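Local coordinates for DisA protein (Sorangium cellulosum, PDB 6CCA) that probably transfers methyl groups to carbon on a growing polyketide chain, building the gem-dimethyl group of disorazol on a trans-acyltransferase assembly line, at residues 140-143 against 144-148; 110-114 against 115-119; 373-376 against 377-381; 69-72 against 73-77. One frame throughout, in Å; residues are numbered along the deposited sequence.

Contact 1: 140-143 against 144-148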
loop_
_atom_site.group_PDB
_atom_site.type_symbol
_atom_site.label_atom_id
_atom_site.label_comp_id
_atom_site.label_asym_id
_atom_site.label_seq_id
_atom_site.Cartn_x
_atom_site.Cartn_y
_atom_site.Cartn_z
ATOM N N ARG A 140 10.881 18.229 -19.187
ATOM C CA ARG A 140 11.991 18.885 -18.482
ATOM C C ARG A 140 11.857 18.637 -17.007
ATOM O O ARG A 140 12.828 18.315 -16.315
ATOM C CB ARG A 140 12.091 20.417 -18.759
ATOM C CG ARG A 140 12.574 20.778 -20.175
ATOM C CD ARG A 140 12.751 22.314 -20.497
ATOM N NE ARG A 140 11.453 23.039 -20.689
ATOM C CZ ARG A 140 10.832 23.314 -21.850
ATOM N NH1 ARG A 140 11.355 22.979 -23.034
ATOM N NH2 ARG A 140 9.661 23.932 -21.819
ATOM N N ARG A 141 10.653 18.794 -16.477
ATOM C CA ARG A 141 10.440 18.598 -14.997
ATOM C C ARG A 141 10.717 17.207 -14.554
ATOM O O ARG A 141 11.321 17.007 -13.513
ATOM C CB ARG A 141 9.017 19.012 -14.591
ATOM C CG ARG A 141 8.744 19.086 -13.088
ATOM C CD ARG A 141 9.792 19.933 -12.429
ATOM N NE ARG A 141 9.456 20.142 -11.020
ATOM C CZ ARG A 141 10.323 20.669 -10.147
ATOM N NH1 ARG A 141 11.581 20.932 -10.542
ATOM N NH2 ARG A 141 9.957 20.846 -8.876
ATOM N N MET A 142 10.323 16.238 -15.361
ATOM C CA MET A 142 10.631 14.837 -15.142
ATOM C C MET A 142 12.134 14.642 -14.976
ATOM O O MET A 142 12.591 13.964 -14.055
ATOM C CB MET A 142 10.119 13.990 -16.329
ATOM C CG MET A 142 10.382 12.495 -16.165
ATOM S SD MET A 142 12.022 11.924 -16.606
ATOM C CE MET A 142 12.008 12.145 -18.419
ATOM N N GLN A 143 12.940 15.232 -15.865
ATOM C CA GLN A 143 14.398 15.039 -15.772
ATOM C C GLN A 143 14.990 15.650 -14.513
ATOM O O GLN A 143 15.853 15.031 -13.865
ATOM C CB GLN A 143 15.124 15.662 -16.982
ATOM C CG GLN A 143 14.805 14.888 -18.246
ATOM C CD GLN A 143 15.880 15.070 -19.332
ATOM O OE1 GLN A 143 17.075 15.159 -18.998
ATOM N NE2 GLN A 143 15.471 15.092 -20.623
ATOM N N GLN A 144 14.460 16.803 -14.144
ATOM C CA GLN A 144 14.869 17.465 -12.888
ATOM C C GLN A 144 14.546 16.610 -11.661
ATOM O O GLN A 144 15.357 16.432 -10.780
ATOM C CB GLN A 144 14.156 18.788 -12.776
ATOM C CG GLN A 144 14.559 19.781 -13.848
ATOM C CD GLN A 144 13.805 21.069 -13.812
ATOM O OE1 GLN A 144 12.714 21.188 -13.270
ATOM N NE2 GLN A 144 14.378 22.085 -14.486
ATOM N N LEU A 145 13.329 16.030 -11.642
ATOM C CA LEU A 145 12.901 15.274 -10.477
ATOM C C LEU A 145 13.557 13.943 -10.434
ATOM O O LEU A 145 13.787 13.427 -9.340
ATOM C CB LEU A 145 11.398 15.231 -10.381
ATOM C CG LEU A 145 10.686 16.550 -10.173
ATOM C CD1 LEU A 145 9.164 16.324 -10.039
ATOM C CD2 LEU A 145 11.196 17.260 -8.914
ATOM N N ALA A 146 13.957 13.398 -11.603
ATOM C CA ALA A 146 14.653 12.116 -11.657
ATOM C C ALA A 146 16.036 12.211 -10.990
ATOM O O ALA A 146 16.564 11.183 -10.658
ATOM C CB ALA A 146 14.802 11.536 -13.122
ATOM N N ASP A 147 16.582 13.417 -10.836
ATOM C CA ASP A 147 17.865 13.668 -10.221
ATOM C C ASP A 147 17.748 13.733 -8.670
ATOM O O ASP A 147 18.727 14.041 -7.997
ATOM C CB ASP A 147 18.396 14.985 -10.747
ATOM C CG ASP A 147 19.878 15.166 -10.494
ATOM O OD1 ASP A 147 20.605 14.223 -10.824
ATOM O OD2 ASP A 147 20.277 16.250 -9.957
ATOM N N LEU A 148 16.548 13.467 -8.125
ATOM C CA LEU A 148 16.367 13.332 -6.680
ATOM C C LEU A 148 16.176 11.872 -6.313
ATOM O O LEU A 148 15.127 11.253 -6.562
ATOM C CB LEU A 148 15.240 14.247 -6.227
ATOM C CG LEU A 148 15.548 15.734 -6.322
ATOM C CD1 LEU A 148 14.226 16.493 -6.384
ATOM C CD2 LEU A 148 16.361 16.172 -5.123
#
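R141 reaches along its own helix to two residues of the next turn, Q144 and L145, and its side chain can be followed atom by atom. CB starts out away from them, but the chain bends at the second torsion (chi2 52°), which brings its end round to the next turn. R141 CG comes to 4.1 Å from L145 CD1, and R141 CD lies 3.3 Å from Q144 OE1. R141 NE then passes L145 CG at 3.9 Å. At the tip the guanidinium is laid over the leucine, with L145 CD2 over the centre of one face, 3.7 Å from R141 CZ. Beneath this side chain, the bonds from Q144 N to R140 O, L145 N to R141 O and A146 N to M142 O belong to the last turns of helix 135-146, an amphipathic helix that turns M142 and L145 toward F64 of helix 55-75 and V155 of helix 152-163, while Q143 gives its NE2 to E139. R141 NH1 donates to Q144 OE1 at 3.0 Å, the acceptor lying close to the guanidinium plane. Seen from the glutamine, the donor stands 37° above the carbonyl plane; the amide and guanidinium planes are 85° apart.

Contact 2: 110-114 against 115-119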
loop_
_atom_site.group_PDB
_atom_site.type_symbol
_atom_site.label_atom_id
_atom_site.label_comp_id
_atom_site.label_asym_id
_atom_site.label_seq_id
_atom_site.Cartn_x
_atom_site.Cartn_y
_atom_site.Cartn_z
ATOM N N ALA A 110 -11.052 15.486 -10.850
ATOM C CA ALA A 110 -10.911 16.181 -9.584
ATOM C C ALA A 110 -9.477 16.535 -9.244
ATOM O O ALA A 110 -9.222 17.549 -8.614
ATOM C CB ALA A 110 -11.503 15.351 -8.423
ATOM N N ILE A 111 -8.498 15.689 -9.625
ATOM C CA ILE A 111 -7.087 16.104 -9.505
ATOM C C ILE A 111 -6.808 17.397 -10.294
ATOM O O ILE A 111 -6.196 18.329 -9.752
ATOM C CB ILE A 111 -6.108 15.018 -10.023
ATOM C CG1 ILE A 111 -6.175 13.836 -9.053
ATOM C CG2 ILE A 111 -4.722 15.617 -10.084
ATOM C CD1 ILE A 111 -5.333 12.618 -9.387
ATOM N N LEU A 112 -7.284 17.433 -11.538
ATOM C CA LEU A 112 -7.118 18.688 -12.327
ATOM C C LEU A 112 -7.845 19.903 -11.689
ATOM O O LEU A 112 -7.328 21.067 -11.673
ATOM C CB LEU A 112 -7.544 18.460 -13.755
ATOM C CG LEU A 112 -6.688 17.473 -14.568
ATOM C CD1 LEU A 112 -7.264 17.304 -15.965
ATOM C CD2 LEU A 112 -5.252 17.923 -14.517
ATOM N N GLU A 113 -8.996 19.644 -11.157
ATOM C CA GLU A 113 -9.756 20.672 -10.448
ATOM C C GLU A 113 -8.990 21.176 -9.234
ATOM O O GLU A 113 -8.838 22.374 -9.020
ATOM C CB GLU A 113 -11.130 20.124 -10.076
ATOM C CG GLU A 113 -12.012 21.179 -9.380
ATOM C CD GLU A 113 -13.205 20.576 -8.667
ATOM O OE1 GLU A 113 -13.235 19.366 -8.309
ATOM O OE2 GLU A 113 -14.147 21.331 -8.484
ATOM N N GLY A 114 -8.438 20.265 -8.428
ATOM C CA GLY A 114 -7.691 20.646 -7.257
ATOM C C GLY A 114 -6.399 21.348 -7.556
ATOM O O GLY A 114 -5.928 22.184 -6.762
ATOM N N ALA A 115 -5.845 21.096 -8.748
ATOM C CA ALA A 115 -4.665 21.774 -9.187
ATOM C C ALA A 115 -4.951 23.183 -9.788
ATOM O O ALA A 115 -4.005 23.845 -10.185
ATOM C CB ALA A 115 -3.955 20.913 -10.252
ATOM N N GLY A 116 -6.213 23.572 -9.946
ATOM C CA GLY A 116 -6.513 24.871 -10.549
ATOM C C GLY A 116 -6.576 24.886 -12.071
ATOM O O GLY A 116 -6.673 25.952 -12.674
ATOM N N TYR A 117 -6.571 23.708 -12.729
ATOM C CA TYR A 117 -6.688 23.655 -14.172
ATOM C C TYR A 117 -8.095 23.573 -14.699
ATOM O O TYR A 117 -8.349 24.002 -15.831
ATOM C CB TYR A 117 -5.879 22.445 -14.713
ATOM C CG TYR A 117 -4.361 22.530 -14.546
ATOM C CD1 TYR A 117 -3.649 23.618 -15.013
ATOM C CD2 TYR A 117 -3.618 21.491 -13.977
ATOM C CE1 TYR A 117 -2.275 23.722 -14.883
ATOM C CE2 TYR A 117 -2.246 21.576 -13.851
ATOM C CZ TYR A 117 -1.570 22.694 -14.323
ATOM O OH TYR A 117 -0.208 22.840 -14.210
ATOM N N LEU A 118 -9.028 22.957 -13.949
ATOM C CA LEU A 118 -10.426 22.823 -14.360
ATOM C C LEU A 118 -11.270 23.505 -13.278
ATOM O O LEU A 118 -10.900 23.497 -12.111
ATOM C CB LEU A 118 -10.920 21.384 -14.457
ATOM C CG LEU A 118 -10.371 20.502 -15.559
ATOM C CD1 LEU A 118 -11.027 19.168 -15.526
ATOM C CD2 LEU A 118 -10.509 21.144 -16.956
ATOM N N ARG A 119 -12.366 24.120 -13.714
ATOM C CA ARG A 119 -13.457 24.494 -12.829
ATOM C C ARG A 119 -14.570 23.564 -13.211
ATOM O O ARG A 119 -14.864 23.359 -14.395
ATOM C CB ARG A 119 -13.845 25.959 -13.005
ATOM C CG ARG A 119 -14.949 26.416 -12.047
ATOM C CD ARG A 119 -14.922 27.928 -11.760
ATOM N NE ARG A 119 -14.620 28.772 -12.928
ATOM C CZ ARG A 119 -15.433 28.943 -13.972
ATOM N NH1 ARG A 119 -16.626 28.325 -13.995
ATOM N NH2 ARG A 119 -15.067 29.743 -14.994
#
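L112 and E113 meet the chain leaving helix 102-114 at a Schellman motif, where G116 takes a positive phi (86°) and the helix ends. L112 O is the shared acceptor, taking a bond from Y117 N at 2.9 Å and weak ones from L118 N and A115 N, while G116 N bonds E113 O at 3.0 Å. The turn folds L118 back against the helix, and L118 CG rests on L112 CB at 3.9 Å. Further out along the same leucine, L112 CD2 meets Y117 CD2 at 4.0 Å, an oblique approach to the tyrosine ring. With its CG beside the backbone N (chi1 -67°), Y117 keeps CB 3.6 Å from L112 O, while its OH is bonded to D67 and K134. On the other flank, E113 CA sends a CA-H...O contact to L118 O at 3.5 Å, and E113 CG lies 3.8 Å from the same oxygen. Strand 118-121 leaves directly from the cap and pairs with strand 124-127. The chemistry implies a division of labour: amides of the turn satisfy carbonyls that lose their helical partners at the C-terminus, while L112 packs against both Y117 and L118 on the apolar side.

Contact 3: 373-376 against 377-381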
loop_
_atom_site.group_PDB
_atom_site.type_symbol
_atom_site.label_atom_id
_atom_site.label_comp_id
_atom_site.label_asym_id
_atom_site.label_seq_id
_atom_site.Cartn_x
_atom_site.Cartn_y
_atom_site.Cartn_z
ATOM N N PRO A 373 -5.339 7.984 11.414
ATOM C CA PRO A 373 -6.475 8.082 12.374
ATOM C C PRO A 373 -7.628 7.195 11.988
ATOM O O PRO A 373 -8.201 6.517 12.854
ATOM C CB PRO A 373 -6.851 9.595 12.380
ATOM C CG PRO A 373 -5.595 10.318 11.922
ATOM C CD PRO A 373 -4.842 9.322 10.978
ATOM N N MET A 374 -7.923 7.087 10.710
ATOM C CA MET A 374 -8.966 6.164 10.250
ATOM C C MET A 374 -8.667 4.675 10.534
ATOM O O MET A 374 -9.541 3.936 10.977
ATOM C CB MET A 374 -9.284 6.330 8.763
ATOM C CG MET A 374 -9.932 7.692 8.390
ATOM S SD MET A 374 -9.756 8.038 6.608
ATOM C CE MET A 374 -10.979 7.011 5.912
ATOM N N TRP A 375 -7.435 4.254 10.326
ATOM C CA TRP A 375 -7.048 2.875 10.672
ATOM C C TRP A 375 -7.152 2.635 12.186
ATOM O O TRP A 375 -7.665 1.585 12.606
ATOM C CB TRP A 375 -5.590 2.614 10.271
ATOM C CG TRP A 375 -5.394 2.129 8.865
ATOM C CD1 TRP A 375 -4.735 2.820 7.900
ATOM C CD2 TRP A 375 -5.763 0.859 8.258
ATOM N NE1 TRP A 375 -4.657 2.076 6.749
ATOM C CE2 TRP A 375 -5.333 0.908 6.918
ATOM C CE3 TRP A 375 -6.458 -0.281 8.695
ATOM C CZ2 TRP A 375 -5.517 -0.115 6.041
ATOM C CZ3 TRP A 375 -6.697 -1.287 7.792
ATOM C CH2 TRP A 375 -6.199 -1.196 6.471
ATOM N N LYS A 376 -6.758 3.631 12.968
ATOM C CA LYS A 376 -6.828 3.527 14.441
ATOM C C LYS A 376 -8.263 3.306 14.856
ATOM O O LYS A 376 -8.595 2.296 15.576
ATOM C CB LYS A 376 -6.099 4.697 15.134
ATOM C CG LYS A 376 -6.065 4.599 16.654
ATOM C CD LYS A 376 -5.350 5.740 17.316
ATOM C CE LYS A 376 -5.198 5.478 18.821
ATOM N NZ LYS A 376 -6.490 5.553 19.448
ATOM N N GLY A 377 -9.157 4.173 14.399
ATOM C CA GLY A 377 -10.594 4.074 14.770
ATOM C C GLY A 377 -11.225 2.817 14.282
ATOM O O GLY A 377 -11.945 2.108 15.012
ATOM N N LEU A 378 -10.933 2.442 13.049
ATOM C CA LEU A 378 -11.505 1.205 12.572
ATOM C C LEU A 378 -11.017 -0.075 13.309
ATOM O O LEU A 378 -11.845 -0.991 13.575
ATOM C CB LEU A 378 -11.266 1.019 11.062
ATOM C CG LEU A 378 -11.852 -0.216 10.358
ATOM C CD1 LEU A 378 -13.358 -0.266 10.391
ATOM C CD2 LEU A 378 -11.373 -0.354 8.921
ATOM N N LEU A 379 -9.724 -0.160 13.572
ATOM C CA LEU A 379 -9.169 -1.369 14.172
ATOM C C LEU A 379 -9.779 -1.442 15.603
ATOM O O LEU A 379 -10.098 -2.556 16.078
ATOM C CB LEU A 379 -7.672 -1.264 14.277
ATOM C CG LEU A 379 -7.010 -1.469 12.900
ATOM C CD1 LEU A 379 -5.622 -0.935 12.860
ATOM C CD2 LEU A 379 -7.009 -2.984 12.517
ATOM N N GLU A 380 -9.815 -0.287 16.281
ATOM C CA GLU A 380 -10.520 -0.254 17.631
ATOM C C GLU A 380 -11.945 -0.741 17.583
ATOM O O GLU A 380 -12.355 -1.573 18.426
ATOM C CB GLU A 380 -10.431 1.150 18.239
ATOM C CG GLU A 380 -9.052 1.433 18.738
ATOM C CD GLU A 380 -8.803 2.888 19.124
ATOM O OE1 GLU A 380 -9.677 3.701 18.844
ATOM O OE2 GLU A 380 -7.730 3.190 19.693
ATOM N N GLU A 381 -12.727 -0.287 16.613
ATOM C CA GLU A 381 -14.089 -0.762 16.472
ATOM C C GLU A 381 -14.184 -2.221 16.246
ATOM O O GLU A 381 -15.175 -2.828 16.604
ATOM C CB GLU A 381 -14.823 -0.091 15.314
ATOM C CG GLU A 381 -15.176 1.338 15.593
ATOM C CD GLU A 381 -15.594 2.093 14.347
ATOM O OE1 GLU A 381 -16.095 1.508 13.371
ATOM O OE2 GLU A 381 -15.418 3.294 14.371
HETATM O O HOH W 1 -9.086 6.255 17.735
#
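Torsions bring K376 and E380 together from either end of one helical turn. K376 sends CG away from its backbone N (chi1 -176°) and stays extended as far as CE, where a bend at chi4 (-69°) swings the ammonium round to the glutamate. E380, with CG opposite its carbonyl carbon, runs extended back over the preceding turn, so the two side chains converge at an oblique angle. K376 NZ meets E380 OE2 at 2.7 Å, a salt bridge made on the syn side of the carboxylate and 25° out of its plane. The second oxygen is engaged through a water, which accepts from K376 NZ at 3.2 Å and donates to E380 OE1 at 2.8 Å. Both carboxylate oxygens are therefore tied, directly or through water, to one ammonium, which should limit rotation of the group. Here is an i to i+4 lysine-glutamate salt bridge on the more exposed flank of the helix. The backbone beneath keeps regular alpha-helical bonding: E380 N to K376 O and L379 N to W375 O are both 2.9 Å. On the buried flank, L379 lies back over the preceding turn, with L379 CG 3.1 Å from W375 O, and L379 CD1 meets the indole obliquely, 4.3 Å from W375 CE3. This apolar side of helix 372-381 lies against the methyltransferase sheet and one of its helices: W375 reaches L334 of strand 330-337 and L315 of helix 315-325, and L379 packs on L332 and L319. On the other flank, K376 and E380 both touch V387 of strand 387-389.

Contact 4: 69-72 against 73-77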
loop_
_atom_site.group_PDB
_atom_site.type_symbol
_atom_site.label_atom_id
_atom_site.label_comp_id
_atom_site.label_asym_id
_atom_site.label_seq_id
_atom_site.Cartn_x
_atom_site.Cartn_y
_atom_site.Cartn_z
ATOM N N LEU A 69 -0.652 14.803 -15.584
ATOM C CA LEU A 69 -2.003 14.459 -15.892
ATOM C C LEU A 69 -2.611 15.428 -16.927
ATOM O O LEU A 69 -3.268 14.994 -17.863
ATOM C CB LEU A 69 -2.842 14.417 -14.614
ATOM C CG LEU A 69 -4.299 14.102 -14.827
ATOM C CD1 LEU A 69 -4.550 12.803 -15.548
ATOM C CD2 LEU A 69 -5.037 14.093 -13.474
ATOM N N LEU A 70 -2.419 16.709 -16.748
ATOM C CA LEU A 70 -2.911 17.651 -17.763
ATOM C C LEU A 70 -2.328 17.291 -19.152
ATOM O O LEU A 70 -3.069 17.229 -20.176
ATOM C CB LEU A 70 -2.570 19.055 -17.410
ATOM C CG LEU A 70 -3.062 20.142 -18.401
ATOM C CD1 LEU A 70 -4.547 20.075 -18.725
ATOM C CD2 LEU A 70 -2.681 21.552 -17.884
ATOM N N CYS A 71 -1.025 17.012 -19.171
ATOM C CA CYS A 71 -0.334 16.580 -20.387
ATOM C C CYS A 71 -0.958 15.328 -20.983
ATOM O O CYS A 71 -1.160 15.283 -22.213
ATOM C CB CYS A 71 1.159 16.440 -20.159
ATOM S SG CYS A 71 2.093 16.410 -21.721
ATOM N N ILE A 72 -1.350 14.338 -20.171
ATOM C CA ILE A 72 -1.985 13.138 -20.709
ATOM C C ILE A 72 -3.302 13.474 -21.453
ATOM O O ILE A 72 -3.544 13.066 -22.606
ATOM C CB ILE A 72 -2.289 12.150 -19.559
ATOM C CG1 ILE A 72 -0.962 11.549 -19.074
ATOM C CG2 ILE A 72 -3.300 11.085 -20.011
ATOM C CD1 ILE A 72 -1.018 10.869 -17.728
ATOM N N PHE A 73 -4.153 14.241 -20.817
ATOM C CA PHE A 73 -5.358 14.731 -21.544
ATOM C C PHE A 73 -5.029 15.485 -22.858
ATOM O O PHE A 73 -5.698 15.246 -23.902
ATOM C CB PHE A 73 -6.225 15.579 -20.625
ATOM C CG PHE A 73 -7.050 14.776 -19.655
ATOM C CD1 PHE A 73 -8.269 14.226 -20.048
ATOM C CD2 PHE A 73 -6.634 14.607 -18.366
ATOM C CE1 PHE A 73 -9.053 13.498 -19.158
ATOM C CE2 PHE A 73 -7.401 13.890 -17.455
ATOM C CZ PHE A 73 -8.614 13.346 -17.830
ATOM N N GLN A 74 -4.047 16.391 -22.822
ATOM C CA GLN A 74 -3.679 17.149 -24.006
ATOM C C GLN A 74 -3.205 16.241 -25.101
ATOM O O GLN A 74 -3.616 16.408 -26.285
ATOM C CB GLN A 74 -2.620 18.182 -23.721
ATOM C CG GLN A 74 -3.122 19.227 -22.761
ATOM C CD GLN A 74 -2.157 20.293 -22.448
ATOM O OE1 GLN A 74 -0.923 20.140 -22.577
ATOM N NE2 GLN A 74 -2.697 21.433 -22.008
ATOM N N ASP A 75 -2.375 15.248 -24.730
ATOM C CA ASP A 75 -2.006 14.188 -25.684
ATOM C C ASP A 75 -3.205 13.470 -26.259
ATOM O O ASP A 75 -3.116 12.995 -27.341
ATOM C CB ASP A 75 -1.142 13.120 -25.035
ATOM C CG ASP A 75 0.242 13.645 -24.642
ATOM O OD1 ASP A 75 0.699 14.693 -25.144
ATOM O OD2 ASP A 75 0.914 12.985 -23.836
ATOM N N MET A 76 -4.288 13.309 -25.513
ATOM C CA MET A 76 -5.501 12.734 -26.060
ATOM C C MET A 76 -6.439 13.753 -26.769
ATOM O O MET A 76 -7.545 13.373 -27.153
ATOM C CB MET A 76 -6.238 11.993 -24.972
ATOM C CG MET A 76 -5.510 10.757 -24.463
ATOM S SD MET A 76 -6.174 10.101 -22.946
ATOM C CE MET A 76 -7.425 9.041 -23.592
ATOM N N GLY A 77 -6.021 15.010 -26.903
ATOM C CA GLY A 77 -6.813 16.056 -27.565
ATOM C C GLY A 77 -7.854 16.706 -26.674
ATOM O O GLY A 77 -8.919 17.128 -27.152
#
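L69 and F73 lie side by side, pointing the same way from successive turns of the helix, and their closest atoms, L69 CD1 and F73 CE2, are 3.6 Å apart. The carbonyl of L69 serves two purposes: it accepts F73 N, and it sits at the edge of the phenyl ring, near its plane, with F73 CD2 3.4 Å from L69 O. Another pair is set at a slant. Q74, extended beyond CG, crosses the branched end of L70, bringing Q74 NE2 to 3.8 Å from L70 CG; the amide itself is held by T132 O, F79 O and K134 N. On a third flank I72 CG2 meets M76 SD at 4.2 Å, the methionine having its CG beside its own N (chi1 -67°) and a bend at chi3. D75 N bonds C71 O at 2.8 Å and M76 N bonds I72 O at 3.0 Å as helix 55-75 runs out into a Schellman motif at G77, where phi turns positive and the helix ends. Within the fold, L69 and F73 face helix 102-114, with F73 also meeting the ring of F79, while I72 and M76 turn to Y165 and P166 of helix 165-169, and C71 and I72 reach Y162 of helix 152-163.

Overall arrangement
Along the chain the order is contact 4, contact 2, contact 1, contact 3. Contacts 4, 2 and 1 precede the methyltransferase sheet, at the C-terminal ends of helices 55-75, 102-114 and 135-146, contact 2 leading into the small antiparallel sheet. Contacts 2 and 4 have centres about 14 Å apart and touch directly, L112 CD1 lying 3.7 Å from F73 CD2 and I111 CB 3.7 Å from L69 CD2, so helices 55-75 and 102-114 share one apolar seam. Contact 1, its centre about 20 Å from that of contact 4, does not touch it, though its helix leans on an earlier part of helix 55-75. Contact 3 stands apart, its centre about 38 Å from that of contact 1, against the mixed sheet of the probable catalytic fold.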